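SusD homolog (Bacteroides thetaiotaomicron, PDB 3SGH) probably binds glycans at the cell surface, as a SusD-like outer-membrane lipoprotein that would help deliver them for import. Local coordinates at residues 363-374 / 386-396. Sequence-based numbering, arbitrary orientation. Where two conformers were deposited one is given.
Sequences YLADATSIPGNY and NYTNQSSITIK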
loop_
_atom_site.group_PDB
_atom_site.type_symbol
_atom_site.label_atom_id
_atom_site.label_comp_id
_atom_site.label_asym_id
_atom_site.label_seq_id
_atom_site.Cartn_x
_atom_site.Cartn_y
_atom_site.Cartn_z
ATOM N N TYR A 363 -2.666 21.053 -15.385
ATOM C CA TYR A 363 -1.980 19.761 -15.308
ATOM C C TYR A 363 -2.622 18.716 -16.217
ATOM O O TYR A 363 -1.934 17.980 -16.933
ATOM C CB TYR A 363 -2.009 19.252 -13.847
ATOM C CG TYR A 363 -1.168 18.039 -13.557
ATOM C CD1 TYR A 363 0.210 18.149 -13.384
ATOM C CD2 TYR A 363 -1.732 16.776 -13.433
ATOM C CE1 TYR A 363 0.979 17.024 -13.122
ATOM C CE2 TYR A 363 -0.978 15.676 -13.143
ATOM C CZ TYR A 363 0.364 15.785 -12.998
ATOM O OH TYR A 363 1.075 14.632 -12.704
ATOM N N LEU A 364 -3.947 18.624 -16.183
ATOM C CA LEU A 364 -4.659 17.612 -16.927
ATOM C C LEU A 364 -4.654 17.892 -18.428
ATOM O O LEU A 364 -5.077 17.022 -19.219
ATOM C CB LEU A 364 -6.111 17.503 -16.430
ATOM C CG LEU A 364 -6.288 16.704 -15.124
ATOM C CD1 LEU A 364 -7.713 16.846 -14.550
ATOM C CD2 LEU A 364 -5.995 15.249 -15.384
ATOM N N ALA A 365 -4.273 19.107 -18.797
ATOM C CA ALA A 365 -4.150 19.522 -20.198
ATOM C C ALA A 365 -2.734 19.285 -20.737
ATOM O O ALA A 365 -2.460 19.593 -21.922
ATOM C CB ALA A 365 -4.506 21.009 -20.350
ATOM N N ASP A 366 -1.841 18.753 -19.910
ATOM C CA ASP A 366 -0.448 18.559 -20.310
ATOM C C ASP A 366 -0.282 17.310 -21.168
ATOM O O ASP A 366 -0.317 16.188 -20.670
ATOM C CB ASP A 366 0.465 18.495 -19.082
ATOM C CG ASP A 366 1.935 18.441 -19.443
ATOM O OD1 ASP A 366 2.301 17.923 -20.519
ATOM O OD2 ASP A 366 2.766 18.880 -18.606
ATOM N N ALA A 367 -0.099 17.510 -22.474
ATOM C CA ALA A 367 0.075 16.404 -23.406
ATOM C C ALA A 367 1.551 16.097 -23.751
ATOM O O ALA A 367 1.815 15.177 -24.506
ATOM C CB ALA A 367 -0.696 16.713 -24.717
ATOM N N THR A 368 2.494 16.834 -23.176
ATOM C CA THR A 368 3.885 16.805 -23.667
ATOM C C THR A 368 4.889 16.241 -22.636
ATOM O O THR A 368 5.871 15.551 -23.001
ATOM C CB THR A 368 4.334 18.204 -24.139
ATOM O OG1 THR A 368 4.203 19.167 -23.093
ATOM C CG2 THR A 368 3.535 18.714 -25.339
ATOM N N SER A 369 4.665 16.555 -21.364
ATOM C CA SER A 369 5.618 16.234 -20.338
ATOM C C SER A 369 5.697 14.727 -20.084
ATOM O O SER A 369 4.676 14.055 -20.022
ATOM C CB SER A 369 5.280 16.958 -19.022
ATOM O OG SER A 369 5.306 18.365 -19.157
ATOM N N ILE A 370 6.911 14.213 -19.932
ATOM C CA ILE A 370 7.082 12.775 -19.682
ATOM C C ILE A 370 7.846 12.535 -18.392
ATOM O O ILE A 370 8.511 13.438 -17.874
ATOM C CB ILE A 370 7.785 12.088 -20.864
ATOM C CG1 ILE A 370 9.190 12.636 -21.073
ATOM C CG2 ILE A 370 6.879 12.255 -22.148
ATOM C CD1 ILE A 370 9.882 12.099 -22.328
ATOM N N PRO A 371 7.746 11.325 -17.847
ATOM C CA PRO A 371 8.414 11.051 -16.579
ATOM C C PRO A 371 9.926 11.289 -16.689
ATOM O O PRO A 371 10.548 11.007 -17.706
ATOM C CB PRO A 371 8.004 9.589 -16.288
ATOM C CG PRO A 371 6.709 9.430 -17.034
ATOM C CD PRO A 371 6.839 10.225 -18.248
ATOM N N GLY A 372 10.494 11.890 -15.655
ATOM C CA GLY A 372 11.885 12.329 -15.656
ATOM C C GLY A 372 12.874 11.214 -15.413
ATOM O O GLY A 372 12.574 10.205 -14.742
ATOM N N ASN A 373 14.063 11.393 -15.960
ATOM C CA ASN A 373 15.158 10.491 -15.638
ATOM C C ASN A 373 15.715 10.912 -14.298
ATOM O O ASN A 373 15.462 12.032 -13.852
ATOM C CB ASN A 373 16.232 10.568 -16.719
ATOM C CG ASN A 373 15.716 10.126 -18.043
ATOM O OD1 ASN A 373 14.927 9.209 -18.115
ATOM N ND2 ASN A 373 16.163 10.780 -19.108
ATOM N N TYR A 374 16.488 10.035 -13.674
ATOM C CA TYR A 374 17.041 10.321 -12.378
ATOM C C TYR A 374 18.535 10.518 -12.492
ATOM O O TYR A 374 19.199 9.701 -13.115
ATOM C CB TYR A 374 16.800 9.127 -11.461
ATOM C CG TYR A 374 17.473 9.295 -10.127
ATOM C CD1 TYR A 374 17.031 10.249 -9.221
ATOM C CD2 TYR A 374 18.528 8.478 -9.756
ATOM C CE1 TYR A 374 17.661 10.414 -8.005
ATOM C CE2 TYR A 374 19.154 8.625 -8.523
ATOM C CZ TYR A 374 18.704 9.599 -7.650
ATOM O OH TYR A 374 19.318 9.762 -6.438
ATOM N N ASN A 386 22.349 6.731 -11.382
ATOM C CA ASN A 386 21.527 7.372 -12.391
ATOM C C ASN A 386 20.625 6.340 -13.090
ATOM O O ASN A 386 20.996 5.199 -13.262
ATOM C CB ASN A 386 22.383 8.090 -13.441
ATOM C CG ASN A 386 23.147 9.296 -12.909
ATOM O OD1 ASN A 386 23.091 9.665 -11.726
ATOM N ND2 ASN A 386 23.847 9.952 -13.825
ATOM N N TYR A 387 19.429 6.754 -13.500
ATOM C CA TYR A 387 18.471 5.823 -14.068
ATOM C C TYR A 387 17.612 6.466 -15.154
ATOM O O TYR A 387 17.080 7.557 -14.974
ATOM C CB TYR A 387 17.625 5.168 -12.957
ATOM C CG TYR A 387 16.868 3.916 -13.398
ATOM C CD1 TYR A 387 17.481 2.668 -13.458
ATOM C CD2 TYR A 387 15.530 4.000 -13.756
ATOM C CE1 TYR A 387 16.772 1.541 -13.891
ATOM C CE2 TYR A 387 14.827 2.889 -14.164
ATOM C CZ TYR A 387 15.444 1.676 -14.234
ATOM O OH TYR A 387 14.696 0.615 -14.654
ATOM N N THR A 388 17.511 5.782 -16.286
ATOM C CA THR A 388 16.640 6.201 -17.386
ATOM C C THR A 388 15.223 5.695 -17.144
ATOM O O THR A 388 14.980 4.483 -17.018
ATOM C CB THR A 388 17.165 5.696 -18.750
ATOM O OG1 THR A 388 18.542 6.088 -18.956
ATOM C CG2 THR A 388 16.266 6.228 -19.864
ATOM N N ASN A 389 14.283 6.619 -17.036
ATOM C CA ASN A 389 12.888 6.247 -16.780
ATOM C C ASN A 389 12.354 5.433 -17.944
ATOM O O ASN A 389 12.510 5.823 -19.116
ATOM C CB ASN A 389 12.049 7.505 -16.548
ATOM C CG ASN A 389 10.819 7.242 -15.784
ATOM O OD1 ASN A 389 10.057 6.327 -16.111
ATOM N ND2 ASN A 389 10.573 8.060 -14.749
ATOM N N GLN A 390 11.729 4.297 -17.644
ATOM C CA GLN A 390 11.279 3.464 -18.713
ATOM C C GLN A 390 9.868 3.831 -19.123
ATOM O O GLN A 390 9.406 3.312 -20.128
ATOM C CB GLN A 390 11.421 1.988 -18.368
ATOM C CG GLN A 390 12.889 1.600 -18.175
ATOM C CD GLN A 390 13.112 0.084 -18.097
ATOM O OE1 GLN A 390 12.163 -0.714 -18.154
ATOM N NE2 GLN A 390 14.380 -0.312 -17.971
ATOM N N SER A 391 9.234 4.771 -18.412
ATOM C CA SER A 391 7.930 5.285 -18.826
ATOM C C SER A 391 7.994 6.550 -19.676
ATOM O O SER A 391 8.801 7.459 -19.418
ATOM C CB SER A 391 7.077 5.566 -17.588
ATOM O OG SER A 391 5.750 5.903 -17.926
ATOM N N SER A 392 7.111 6.637 -20.671
ATOM C CA SER A 392 6.984 7.836 -21.477
ATOM C C SER A 392 5.575 8.389 -21.396
ATOM O O SER A 392 5.193 9.261 -22.220
ATOM C CB SER A 392 7.337 7.496 -22.920
ATOM O OG SER A 392 6.653 6.327 -23.367
ATOM N N ILE A 393 4.810 7.900 -20.409
ATOM C CA ILE A 393 3.378 8.192 -20.335
ATOM C C ILE A 393 3.123 9.654 -19.977
ATOM O O ILE A 393 3.684 10.196 -19.021
ATOM C CB ILE A 393 2.624 7.177 -19.401
ATOM C CG1 ILE A 393 1.154 7.010 -19.790
ATOM C CG2 ILE A 393 2.778 7.539 -17.927
ATOM C CD1 ILE A 393 0.911 6.310 -21.201
ATOM N N THR A 394 2.257 10.302 -20.748
ATOM C CA THR A 394 1.912 11.684 -20.531
ATOM C C THR A 394 0.629 11.788 -19.721
ATOM O O THR A 394 -0.074 10.806 -19.531
ATOM C CB THR A 394 1.736 12.411 -21.904
ATOM O OG1 THR A 394 0.750 11.722 -22.682
ATOM C CG2 THR A 394 3.069 12.447 -22.655
ATOM N N ILE A 395 0.304 12.990 -19.256
ATOM C CA ILE A 395 -0.818 13.177 -18.339
ATOM C C ILE A 395 -2.190 13.262 -18.984
ATOM O O ILE A 395 -3.132 12.572 -18.567
ATOM C CB ILE A 395 -0.620 14.464 -17.514
ATOM C CG1 ILE A 395 0.710 14.422 -16.707
ATOM C CG2 ILE A 395 -1.864 14.731 -16.572
ATOM C CD1 ILE A 395 1.267 15.810 -16.410
ATOM N N LYS A 396 -2.315 14.114 -20.009
ATOM C CA LYS A 396 -3.618 14.343 -20.654
ATOM C C LYS A 396 -4.213 13.046 -21.163
ATOM O O LYS A 396 -3.539 12.266 -21.844
ATOM C CB LYS A 396 -3.501 15.321 -21.831
ATOM C CG LYS A 396 -4.829 15.680 -22.541
ATOM C CD LYS A 396 -4.621 15.783 -24.055
ATOM C CE LYS A 396 -5.625 16.712 -24.741
ATOM N NZ LYS A 396 -7.057 16.460 -24.364
HETATM O O HOH W 1 2.195 14.961 -19.667
#
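Ile395 reaches over one face of the Tyr363 ring, its CD1 3.7 Å from the ring centroid in a CH-pi contact, while CG2 lies against the carbonyl oxygen of the same tyrosine. Chi1 of -58° sets CG1 beside the backbone N and leaves CG2 anti to it, and both branches meet Tyr363. The phenol OH is held elsewhere, by Gln413 of helix 403-417. Further along, Pro371 sets CB 3.4 Å from ND2 of Asn389 and turns CD toward the carbonyl oxygens of Ser391 and Ile393, with Tyr258 of helix 253-261 also touching its ring.

The two segments run antiparallel as the arms of a long excursion between helices 360-364 and 403-417 of the SusD fold. Tyr374 and Tyr387 form a single hydrogen-bonded pair, in which Tyr374 N meets Tyr387 O at 2.9 Å, almost straight at 178°. Beyond this single bridge, side-chain amides link the segments: Asn389 ND2 gives a 2.9 Å bond to Gly372 O, which lies in its amide plane, and Asn373 OD1 accepts Asn389 N. Asn389 OD1 turns back to Ser391 N in an Asx turn.

At the other end, Lys396 N donates to Asp366 O. A water accepts a hydrogen bond from Ile395 N and lies 3.0 Å from Asp366 O and 2.7 Å from Ser369 O, bridging the segments. Asp366 OD1 accepts hydrogen bonds from the backbone N of Thr368 and Ser369, an Asx turn and Asx motif, and its OD2 binds Ser369 OG through the syn lone pair at 2.6 Å. An alanine here would probably leave both amides and Ser369 OG without their acceptor and free the turn at 366-369 to shift.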